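Local coordinates for yeast glycogen phosphorylase (Saccharomyces cerevisiae, PDB 1YGP), which belongs to the carbohydrate phosphorylase family of GT-B fold proteins and carries a bound pyridoxal-5'-phosphate, at residues 572-580 / 592-602; 622-633 / 677-688. All blocks are in the same frame, centred on the assembly; numbering follows the deposited sequence.

Interaction 1: 572-580 / 592-602; sequences LNNKIRLVD and INREYLDDTLF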
loop_
_atom_site.group_PDB
_atom_site.type_symbol
_atom_site.label_atom_id
_atom_site.label_comp_id
_atom_site.label_asym_id
_atom_site.label_seq_id
_atom_site.Cartn_x
_atom_site.Cartn_y
_atom_site.Cartn_z
ATOM N N LEU A 572 -7.291 27.081 -32.022
ATOM C CA LEU A 572 -8.697 27.261 -31.633
ATOM C C LEU A 572 -9.205 25.964 -31.011
ATOM O O LEU A 572 -9.834 25.977 -29.945
ATOM C CB LEU A 572 -9.553 27.657 -32.887
ATOM C CG LEU A 572 -11.047 28.100 -32.897
ATOM C CD1 LEU A 572 -11.956 26.899 -32.865
ATOM C CD2 LEU A 572 -11.358 28.966 -31.698
ATOM N N ASN A 573 -8.891 24.808 -31.603
ATOM C CA ASN A 573 -9.343 23.535 -31.060
ATOM C C ASN A 573 -8.692 23.335 -29.708
ATOM O O ASN A 573 -9.387 22.959 -28.760
ATOM C CB ASN A 573 -8.975 22.367 -31.977
ATOM C CG ASN A 573 -9.491 22.496 -33.416
ATOM O OD1 ASN A 573 -8.831 22.050 -34.360
ATOM N ND2 ASN A 573 -10.659 23.083 -33.683
ATOM N N ASN A 574 -7.405 23.682 -29.559
ATOM C CA ASN A 574 -6.715 23.603 -28.268
ATOM C C ASN A 574 -7.353 24.468 -27.205
ATOM O O ASN A 574 -7.397 24.088 -26.025
ATOM C CB ASN A 574 -5.274 24.038 -28.333
ATOM C CG ASN A 574 -4.351 23.002 -28.940
ATOM O OD1 ASN A 574 -4.655 21.823 -29.098
ATOM N ND2 ASN A 574 -3.159 23.417 -29.325
ATOM N N LYS A 575 -7.884 25.626 -27.615
ATOM C CA LYS A 575 -8.603 26.486 -26.692
ATOM C C LYS A 575 -9.886 25.821 -26.216
ATOM O O LYS A 575 -10.224 25.888 -25.026
ATOM C CB LYS A 575 -8.925 27.837 -27.349
ATOM C CG LYS A 575 -7.732 28.774 -27.181
ATOM C CD LYS A 575 -8.134 30.222 -27.291
ATOM C CE LYS A 575 -7.741 30.793 -28.628
ATOM N NZ LYS A 575 -8.250 32.150 -28.730
ATOM N N ILE A 576 -10.551 25.090 -27.117
ATOM C CA ILE A 576 -11.774 24.383 -26.776
ATOM C C ILE A 576 -11.467 23.350 -25.713
ATOM O O ILE A 576 -12.253 23.274 -24.765
ATOM C CB ILE A 576 -12.387 23.698 -28.035
ATOM C CG1 ILE A 576 -13.006 24.775 -28.914
ATOM C CG2 ILE A 576 -13.414 22.622 -27.642
ATOM C CD1 ILE A 576 -13.308 24.273 -30.348
ATOM N N ARG A 577 -10.363 22.596 -25.814
ATOM C CA ARG A 577 -10.030 21.612 -24.787
ATOM C C ARG A 577 -9.970 22.276 -23.428
ATOM O O ARG A 577 -10.615 21.784 -22.502
ATOM C CB ARG A 577 -8.667 20.956 -24.901
ATOM C CG ARG A 577 -8.278 20.178 -26.134
ATOM C CD ARG A 577 -7.070 19.298 -25.789
ATOM N NE ARG A 577 -5.940 20.075 -25.314
ATOM C CZ ARG A 577 -4.679 19.724 -25.564
ATOM N NH1 ARG A 577 -4.382 18.633 -26.264
ATOM N NH2 ARG A 577 -3.699 20.510 -25.120
ATOM N N LEU A 578 -9.251 23.401 -23.288
ATOM C CA LEU A 578 -9.113 24.076 -22.015
ATOM C C LEU A 578 -10.478 24.491 -21.496
ATOM O O LEU A 578 -10.788 24.260 -20.324
ATOM C CB LEU A 578 -8.232 25.307 -22.163
ATOM C CG LEU A 578 -8.063 26.143 -20.894
ATOM C CD1 LEU A 578 -7.359 25.309 -19.841
ATOM C CD2 LEU A 578 -7.314 27.417 -21.210
ATOM N N VAL A 579 -11.321 25.041 -22.378
ATOM C CA VAL A 579 -12.671 25.464 -22.020
ATOM C C VAL A 579 -13.416 24.250 -21.463
ATOM O O VAL A 579 -13.969 24.331 -20.356
ATOM C CB VAL A 579 -13.367 26.070 -23.290
ATOM C CG1 VAL A 579 -14.809 26.434 -23.030
ATOM C CG2 VAL A 579 -12.704 27.399 -23.643
ATOM N N ASP A 580 -13.335 23.106 -22.149
ATOM C CA ASP A 580 -13.954 21.879 -21.684
ATOM C C ASP A 580 -13.481 21.530 -20.276
ATOM O O ASP A 580 -14.324 21.135 -19.453
ATOM C CB ASP A 580 -13.617 20.693 -22.593
ATOM C CG ASP A 580 -14.414 20.483 -23.880
ATOM O OD1 ASP A 580 -15.634 20.663 -23.884
ATOM O OD2 ASP A 580 -13.807 20.086 -24.878
ATOM N N ILE A 592 -16.117 30.374 -19.441
ATOM C CA ILE A 592 -15.752 31.095 -20.653
ATOM C C ILE A 592 -16.878 30.963 -21.656
ATOM O O ILE A 592 -17.412 29.864 -21.852
ATOM C CB ILE A 592 -14.437 30.518 -21.220
ATOM C CG1 ILE A 592 -13.328 30.838 -20.233
ATOM C CG2 ILE A 592 -14.109 31.099 -22.591
ATOM C CD1 ILE A 592 -11.966 30.249 -20.617
ATOM N N ASN A 593 -17.213 32.086 -22.292
ATOM C CA ASN A 593 -18.274 32.146 -23.295
ATOM C C ASN A 593 -17.802 31.534 -24.613
ATOM O O ASN A 593 -17.048 32.156 -25.358
ATOM C CB ASN A 593 -18.650 33.606 -23.467
ATOM C CG ASN A 593 -19.796 33.898 -24.420
ATOM O OD1 ASN A 593 -20.769 34.530 -24.011
ATOM N ND2 ASN A 593 -19.754 33.579 -25.703
ATOM N N ARG A 594 -18.270 30.336 -24.950
ATOM C CA ARG A 594 -17.780 29.628 -26.128
ATOM C C ARG A 594 -18.003 30.301 -27.479
ATOM O O ARG A 594 -17.213 30.107 -28.406
ATOM C CB ARG A 594 -18.390 28.226 -26.156
ATOM C CG ARG A 594 -18.152 27.492 -24.836
ATOM C CD ARG A 594 -18.615 26.059 -24.914
ATOM N NE ARG A 594 -17.475 25.165 -24.842
ATOM C CZ ARG A 594 -17.442 24.099 -24.033
ATOM N NH1 ARG A 594 -18.458 23.785 -23.240
ATOM N NH2 ARG A 594 -16.348 23.351 -23.994
ATOM N N GLU A 595 -19.051 31.103 -27.679
ATOM C CA GLU A 595 -19.211 31.796 -28.956
ATOM C C GLU A 595 -18.179 32.913 -28.974
ATOM O O GLU A 595 -17.918 33.476 -27.911
ATOM N N TYR A 596 -17.524 33.282 -30.068
ATOM C CA TYR A 596 -16.579 34.396 -30.004
ATOM C C TYR A 596 -15.182 34.007 -29.506
ATOM O O TYR A 596 -14.267 34.836 -29.485
ATOM N N LEU A 597 -14.955 32.728 -29.188
ATOM C CA LEU A 597 -13.671 32.184 -28.756
ATOM C C LEU A 597 -12.460 32.519 -29.634
ATOM O O LEU A 597 -11.412 32.876 -29.105
ATOM C CB LEU A 597 -13.835 30.699 -28.663
ATOM C CG LEU A 597 -12.973 29.919 -27.738
ATOM C CD1 LEU A 597 -13.252 30.362 -26.320
ATOM C CD2 LEU A 597 -13.296 28.442 -27.883
ATOM N N ASP A 598 -12.553 32.482 -30.976
ATOM C CA ASP A 598 -11.426 32.844 -31.844
ATOM C C ASP A 598 -11.018 34.300 -31.684
ATOM O O ASP A 598 -9.918 34.680 -32.070
ATOM C CB ASP A 598 -11.746 32.621 -33.328
ATOM C CG ASP A 598 -10.524 32.560 -34.259
ATOM O OD1 ASP A 598 -9.442 32.173 -33.813
ATOM O OD2 ASP A 598 -10.645 32.891 -35.443
ATOM N N ASP A 599 -11.873 35.151 -31.125
ATOM C CA ASP A 599 -11.510 36.522 -30.897
ATOM C C ASP A 599 -11.320 36.721 -29.393
ATOM O O ASP A 599 -11.196 37.861 -28.928
ATOM C CB ASP A 599 -12.624 37.384 -31.482
ATOM C CG ASP A 599 -12.366 38.889 -31.457
ATOM O OD1 ASP A 599 -11.383 39.350 -32.046
ATOM O OD2 ASP A 599 -13.157 39.594 -30.825
ATOM N N THR A 600 -11.239 35.660 -28.594
ATOM C CA THR A 600 -11.020 35.811 -27.169
ATOM C C THR A 600 -9.539 35.560 -26.904
ATOM O O THR A 600 -9.050 34.458 -27.164
ATOM C CB THR A 600 -11.846 34.797 -26.384
ATOM O OG1 THR A 600 -13.207 34.892 -26.779
ATOM C CG2 THR A 600 -11.754 35.084 -24.908
ATOM N N LEU A 601 -8.775 36.537 -26.408
ATOM C CA LEU A 601 -7.367 36.300 -26.118
ATOM C C LEU A 601 -7.296 35.587 -24.778
ATOM O O LEU A 601 -7.855 36.032 -23.765
ATOM C CB LEU A 601 -6.551 37.594 -25.994
ATOM C CG LEU A 601 -5.063 37.493 -25.646
ATOM C CD1 LEU A 601 -4.213 37.349 -26.892
ATOM C CD2 LEU A 601 -4.629 38.770 -24.960
ATOM N N PHE A 602 -6.653 34.432 -24.819
ATOM C CA PHE A 602 -6.384 33.675 -23.626
ATOM C C PHE A 602 -5.010 34.110 -23.124
ATOM O O PHE A 602 -3.971 33.963 -23.781
ATOM C CB PHE A 602 -6.461 32.206 -24.006
ATOM C CG PHE A 602 -7.894 31.654 -24.008
ATOM C CD1 PHE A 602 -8.975 32.387 -24.513
ATOM C CD2 PHE A 602 -8.131 30.371 -23.504
ATOM C CE1 PHE A 602 -10.260 31.836 -24.510
ATOM C CE2 PHE A 602 -9.418 29.835 -23.509
ATOM C CZ PHE A 602 -10.479 30.564 -24.010
#

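Interaction 2: 622-633 / 677-688; sequences IIYRYLAMKNML and IVNNDESIEHLL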
loop_
_atom_site.group_PDB
_atom_site.type_symbol
_atom_site.label_atom_id
_atom_site.label_comp_id
_atom_site.label_asym_id
_atom_site.label_seq_id
_atom_site.Cartn_x
_atom_site.Cartn_y
_atom_site.Cartn_z
ATOM N N ILE A 622 -5.609 43.639 -14.176
ATOM C CA ILE A 622 -6.975 43.197 -14.505
ATOM C C ILE A 622 -7.972 44.161 -13.932
ATOM O O ILE A 622 -8.801 44.668 -14.692
ATOM C CB ILE A 622 -7.387 41.797 -13.959
ATOM C CG1 ILE A 622 -6.618 40.731 -14.691
ATOM C CG2 ILE A 622 -8.869 41.521 -14.207
ATOM C CD1 ILE A 622 -7.068 39.320 -14.356
ATOM N N ILE A 623 -7.887 44.412 -12.620
ATOM C CA ILE A 623 -8.783 45.360 -11.983
ATOM C C ILE A 623 -8.714 46.688 -12.713
ATOM O O ILE A 623 -9.794 47.172 -13.051
ATOM C CB ILE A 623 -8.429 45.579 -10.504
ATOM C CG1 ILE A 623 -8.532 44.280 -9.715
ATOM C CG2 ILE A 623 -9.415 46.574 -9.916
ATOM C CD1 ILE A 623 -8.012 44.408 -8.276
ATOM N N TYR A 624 -7.537 47.248 -13.039
ATOM C CA TYR A 624 -7.442 48.503 -13.781
ATOM C C TYR A 624 -8.304 48.459 -15.036
ATOM O O TYR A 624 -9.165 49.326 -15.201
ATOM C CB TYR A 624 -5.988 48.822 -14.204
ATOM C CG TYR A 624 -5.921 50.005 -15.179
ATOM C CD1 TYR A 624 -6.038 51.318 -14.709
ATOM C CD2 TYR A 624 -5.853 49.758 -16.560
ATOM C CE1 TYR A 624 -6.101 52.371 -15.621
ATOM C CE2 TYR A 624 -5.920 50.804 -17.472
ATOM C CZ TYR A 624 -6.044 52.106 -16.994
ATOM O OH TYR A 624 -6.101 53.144 -17.906
ATOM N N ARG A 625 -8.098 47.493 -15.924
ATOM C CA ARG A 625 -8.876 47.396 -17.134
ATOM C C ARG A 625 -10.349 47.366 -16.758
ATOM O O ARG A 625 -11.072 48.226 -17.250
ATOM C CB ARG A 625 -8.484 46.132 -17.887
ATOM C CG ARG A 625 -9.319 45.891 -19.144
ATOM C CD ARG A 625 -9.071 44.510 -19.705
ATOM N NE ARG A 625 -8.232 44.529 -20.890
ATOM C CZ ARG A 625 -8.716 44.056 -22.046
ATOM N NH1 ARG A 625 -9.973 43.578 -22.133
ATOM N NH2 ARG A 625 -7.924 44.004 -23.113
ATOM N N TYR A 626 -10.804 46.508 -15.842
ATOM C CA TYR A 626 -12.208 46.428 -15.441
ATOM C C TYR A 626 -12.781 47.784 -15.000
ATOM O O TYR A 626 -13.865 48.205 -15.428
ATOM C CB TYR A 626 -12.354 45.427 -14.300
ATOM C CG TYR A 626 -13.774 45.283 -13.793
ATOM C CD1 TYR A 626 -14.760 44.754 -14.633
ATOM C CD2 TYR A 626 -14.083 45.639 -12.477
ATOM C CE1 TYR A 626 -16.061 44.572 -14.150
ATOM C CE2 TYR A 626 -15.380 45.458 -11.989
ATOM C CZ TYR A 626 -16.360 44.922 -12.829
ATOM O OH TYR A 626 -17.639 44.702 -12.342
ATOM N N LEU A 627 -12.044 48.495 -14.153
ATOM C CA LEU A 627 -12.446 49.811 -13.694
ATOM C C LEU A 627 -12.567 50.799 -14.850
ATOM O O LEU A 627 -13.513 51.591 -14.913
ATOM C CB LEU A 627 -11.428 50.284 -12.666
ATOM C CG LEU A 627 -11.902 50.467 -11.235
ATOM C CD1 LEU A 627 -13.019 49.495 -10.844
ATOM C CD2 LEU A 627 -10.669 50.313 -10.376
ATOM N N ALA A 628 -11.655 50.716 -15.803
ATOM C CA ALA A 628 -11.700 51.555 -16.974
ATOM C C ALA A 628 -12.918 51.216 -17.843
ATOM O O ALA A 628 -13.634 52.109 -18.303
ATOM C CB ALA A 628 -10.419 51.342 -17.752
ATOM N N MET A 629 -13.244 49.936 -18.020
ATOM C CA MET A 629 -14.370 49.493 -18.833
ATOM C C MET A 629 -15.683 49.999 -18.279
ATOM O O MET A 629 -16.501 50.601 -18.969
ATOM C CB MET A 629 -14.505 47.996 -18.868
ATOM C CG MET A 629 -13.324 47.185 -19.306
ATOM S SD MET A 629 -13.885 45.470 -19.294
ATOM C CE MET A 629 -13.865 45.245 -21.048
ATOM N N LYS A 630 -15.853 49.745 -16.993
ATOM C CA LYS A 630 -17.046 50.085 -16.265
ATOM C C LYS A 630 -17.332 51.565 -16.283
ATOM O O LYS A 630 -18.451 51.997 -16.576
ATOM C CB LYS A 630 -16.896 49.588 -14.829
ATOM C CG LYS A 630 -17.677 48.310 -14.595
ATOM C CD LYS A 630 -19.128 48.750 -14.711
ATOM C CE LYS A 630 -20.128 47.656 -14.546
ATOM N NZ LYS A 630 -20.033 47.103 -13.209
ATOM N N ASN A 631 -16.280 52.334 -16.013
ATOM C CA ASN A 631 -16.351 53.782 -16.003
ATOM C C ASN A 631 -16.759 54.306 -17.377
ATOM O O ASN A 631 -17.576 55.214 -17.521
ATOM C CB ASN A 631 -14.996 54.325 -15.622
ATOM C CG ASN A 631 -15.077 55.764 -15.166
ATOM O OD1 ASN A 631 -15.271 56.026 -13.975
ATOM N ND2 ASN A 631 -14.939 56.743 -16.061
ATOM N N MET A 632 -16.225 53.683 -18.425
ATOM C CA MET A 632 -16.497 54.050 -19.798
ATOM C C MET A 632 -17.977 53.834 -20.064
ATOM O O MET A 632 -18.647 54.776 -20.503
ATOM C CB MET A 632 -15.637 53.189 -20.734
ATOM C CG MET A 632 -15.556 53.700 -22.160
ATOM S SD MET A 632 -14.408 52.791 -23.225
ATOM C CE MET A 632 -12.932 53.640 -22.753
ATOM N N LEU A 633 -18.517 52.646 -19.763
ATOM C CA LEU A 633 -19.935 52.339 -19.955
ATOM C C LEU A 633 -20.828 53.401 -19.303
ATOM O O LEU A 633 -21.747 53.967 -19.909
ATOM C CB LEU A 633 -20.304 50.998 -19.323
ATOM C CG LEU A 633 -19.800 49.676 -19.820
ATOM C CD1 LEU A 633 -19.677 48.748 -18.637
ATOM C CD2 LEU A 633 -20.740 49.102 -20.851
ATOM N N ILE A 677 -16.551 39.117 -9.136
ATOM C CA ILE A 677 -17.244 40.347 -9.526
ATOM C C ILE A 677 -17.315 40.490 -11.053
ATOM O O ILE A 677 -18.400 40.623 -11.630
ATOM C CB ILE A 677 -16.491 41.507 -8.824
ATOM C CG1 ILE A 677 -16.890 41.428 -7.353
ATOM C CG2 ILE A 677 -16.792 42.873 -9.416
ATOM C CD1 ILE A 677 -16.044 42.288 -6.382
ATOM N N VAL A 678 -16.172 40.356 -11.735
ATOM C CA VAL A 678 -16.041 40.509 -13.179
ATOM C C VAL A 678 -16.789 39.421 -13.930
ATOM O O VAL A 678 -17.548 39.719 -14.840
ATOM C CB VAL A 678 -14.549 40.484 -13.527
ATOM C CG1 VAL A 678 -14.349 40.536 -15.031
ATOM C CG2 VAL A 678 -13.863 41.676 -12.859
ATOM N N ASN A 679 -16.686 38.155 -13.549
ATOM C CA ASN A 679 -17.360 37.107 -14.297
ATOM C C ASN A 679 -18.864 37.202 -14.232
ATOM O O ASN A 679 -19.599 36.750 -15.120
ATOM C CB ASN A 679 -16.995 35.722 -13.793
ATOM C CG ASN A 679 -15.586 35.250 -14.107
ATOM O OD1 ASN A 679 -14.904 35.698 -15.029
ATOM N ND2 ASN A 679 -15.078 34.313 -13.328
ATOM N N ASN A 680 -19.354 37.830 -13.174
ATOM C CA ASN A 680 -20.788 37.859 -12.996
ATOM C C ASN A 680 -21.356 39.236 -13.233
ATOM O O ASN A 680 -22.527 39.497 -12.934
ATOM C CB ASN A 680 -21.108 37.361 -11.593
ATOM C CG ASN A 680 -20.581 35.946 -11.412
ATOM O OD1 ASN A 680 -20.826 35.044 -12.213
ATOM N ND2 ASN A 680 -19.781 35.677 -10.393
ATOM N N ASP A 681 -20.576 40.141 -13.823
ATOM C CA ASP A 681 -21.079 41.469 -14.092
ATOM C C ASP A 681 -21.587 41.663 -15.515
ATOM O O ASP A 681 -20.880 42.032 -16.457
ATOM C CB ASP A 681 -19.996 42.479 -13.789
ATOM C CG ASP A 681 -20.421 43.895 -14.112
ATOM O OD1 ASP A 681 -21.565 44.254 -13.835
ATOM O OD2 ASP A 681 -19.598 44.612 -14.670
ATOM N N GLU A 682 -22.898 41.524 -15.621
ATOM C CA GLU A 682 -23.618 41.626 -16.878
ATOM C C GLU A 682 -23.264 42.774 -17.801
ATOM O O GLU A 682 -23.170 42.578 -19.008
ATOM C CB GLU A 682 -25.100 41.722 -16.601
ATOM N N SER A 683 -22.993 43.945 -17.225
ATOM C CA SER A 683 -22.708 45.171 -17.960
ATOM C C SER A 683 -21.585 45.082 -18.981
ATOM O O SER A 683 -21.676 45.654 -20.071
ATOM C CB SER A 683 -22.364 46.274 -16.977
ATOM O OG SER A 683 -22.733 45.942 -15.642
ATOM N N ILE A 684 -20.515 44.351 -18.663
ATOM C CA ILE A 684 -19.396 44.287 -19.584
ATOM C C ILE A 684 -19.554 43.117 -20.543
ATOM O O ILE A 684 -18.589 42.702 -21.187
ATOM C CB ILE A 684 -18.037 44.183 -18.806
ATOM C CG1 ILE A 684 -17.985 43.016 -17.832
ATOM C CG2 ILE A 684 -17.852 45.488 -18.067
ATOM C CD1 ILE A 684 -16.582 42.789 -17.259
ATOM N N GLU A 685 -20.753 42.543 -20.600
ATOM C CA GLU A 685 -21.133 41.468 -21.502
ATOM C C GLU A 685 -20.084 40.479 -22.033
ATOM O O GLU A 685 -19.890 40.280 -23.233
ATOM C CB GLU A 685 -21.875 42.132 -22.670
ATOM N N HIS A 686 -19.389 39.797 -21.107
ATOM C CA HIS A 686 -18.375 38.783 -21.419
ATOM C C HIS A 686 -17.138 39.314 -22.134
ATOM O O HIS A 686 -16.403 38.561 -22.776
ATOM C CB HIS A 686 -18.936 37.639 -22.297
ATOM C CG HIS A 686 -20.182 36.982 -21.738
ATOM N ND1 HIS A 686 -21.195 36.484 -22.426
ATOM C CD2 HIS A 686 -20.467 36.825 -20.407
ATOM C CE1 HIS A 686 -22.082 36.035 -21.576
ATOM N NE2 HIS A 686 -21.628 36.247 -20.364
ATOM N N LEU A 687 -16.843 40.609 -22.041
ATOM C CA LEU A 687 -15.633 41.111 -22.638
ATOM C C LEU A 687 -14.440 40.723 -21.803
ATOM O O LEU A 687 -13.338 40.720 -22.342
ATOM C CB LEU A 687 -15.686 42.629 -22.775
ATOM C CG LEU A 687 -16.183 43.226 -24.076
ATOM C CD1 LEU A 687 -15.553 42.526 -25.265
ATOM C CD2 LEU A 687 -17.664 42.997 -24.189
ATOM N N LEU A 688 -14.638 40.381 -20.523
ATOM C CA LEU A 688 -13.566 39.939 -19.637
ATOM C C LEU A 688 -13.987 38.850 -18.652
ATOM O O LEU A 688 -15.025 39.000 -17.995
ATOM C CB LEU A 688 -13.032 41.105 -18.814
ATOM C CG LEU A 688 -11.831 40.860 -17.931
ATOM C CD1 LEU A 688 -10.590 40.579 -18.771
ATOM C CD2 LEU A 688 -11.622 42.081 -17.081
#

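Interaction 1: 572-580 / 592-602
Lys575 reaches from the helix across the ring of Phe602, and the tightly packed part of the contact gathers around this pair. Lys575 CD sits over the middle of one ring face, 3.6 Å from the Phe602 centroid, as a CH-pi contact. A bend at chi3 (-104°) then carries the amine past the ring to the backbone, where Lys575 NZ donates to Thr600 O at 2.9 Å and more weakly to Leu597 O. The ring edge is met by Leu578 CD2 and, near its plane, by Val579 CG2, which also touches Leu597 CD1 (4.0 Å) and Ile592 CG2. Towards the solvent side the packing thins. There Leu572 CD2 approaches the backbone and CB of the exposed Asp598, and the Arg594 guanidinium is laid with one face on Val579 CG1. OD1 of the exposed Asp580 meets Arg594 NH2 at 2.8 Å in a salt bridge whose hydrogen bond is weak, the carboxylate and guanidinium planes 66° apart; Arg594 has a second acidic partner in Asp590. The buried amine of Lys575 is also paired with Asp709, which accepts from Phe602 N as well, so the lysine charge is probably balanced inside the protein while the lysine methylenes serve the apolar core.

Interaction 2: 622-633 / 677-688
The Tyr626 ring is gripped from several directions by the segment 677-688. With CG anti to the backbone N (chi1 179°), the side chain leaves the helix so that its far end reaches the other segment. Val678 CG2 lies over the centre of one ring face, 3.7 Å from the centroid, a CH-pi contact, while Lys630 CG of the next helical turn covers the opposite face nearer its rim. At the ring edge, in plane, Ile684 CD1 comes within 3.6 Å of Tyr626 CE1. Ile684 puts CG1 between its backbone N and carbonyl carbon (chi1 55°), which sends CD1 to the tyrosine and leaves CG2 for Leu633 CD1 and Met629 SD.

The polar end of the contact centres on Asp681. Its OD2 forms a salt bridge with Lys630 NZ at 2.9 Å, the amine lying above the carboxylate plane, and takes a weak hydrogen bond from Tyr626 OH; ring and carboxylate stand nearly perpendicular, at 86°. Lys630 gets there by bends at chi2 and chi4. Ser683 OG donates to the other oxygen, Asp681 OD1, at 2.7 Å from the syn side, somewhat out of the carboxylate plane, and so helps to fix the carboxylate's rotation.

Toward the start of strand 688-693, Met629 places CE 3.6 Å from Leu687 CB, and Ile622 CG2 meets Leu688 CD2 at 4.0 Å. The guanidinium of Arg625 turns instead to Asp835 and Pro647 O, while its CD skirts Leu688 CD1.

Helix 615-634 thus packs on the end of helix 662-678 and the turns leading into strand 688-693, an outer strand of the six-stranded parallel sheet, an arrangement characteristic of the Rossmann-like alpha/beta domains of the GT-B fold.

Along the chain, helix 562-584 comes first, and interaction 1 closes the short loop that returns at 592-602 to begin strand 601-606 of the six-stranded parallel sheet. Helix 615-634 follows that strand, and interaction 2 then closes a longer excursion, through helix 639-645, strand 649-654 and helix 662-678, before strand 688-693. The two contacts lie in series, neither nested nor crossed, with centres about 19 Å apart. They meet where Asn593 lies beside His686. Both also border strand 649-654, which lies between strands 601-606 and 688-693, so together they tie flanking helices to strands on either side of 649-654 in one sheet.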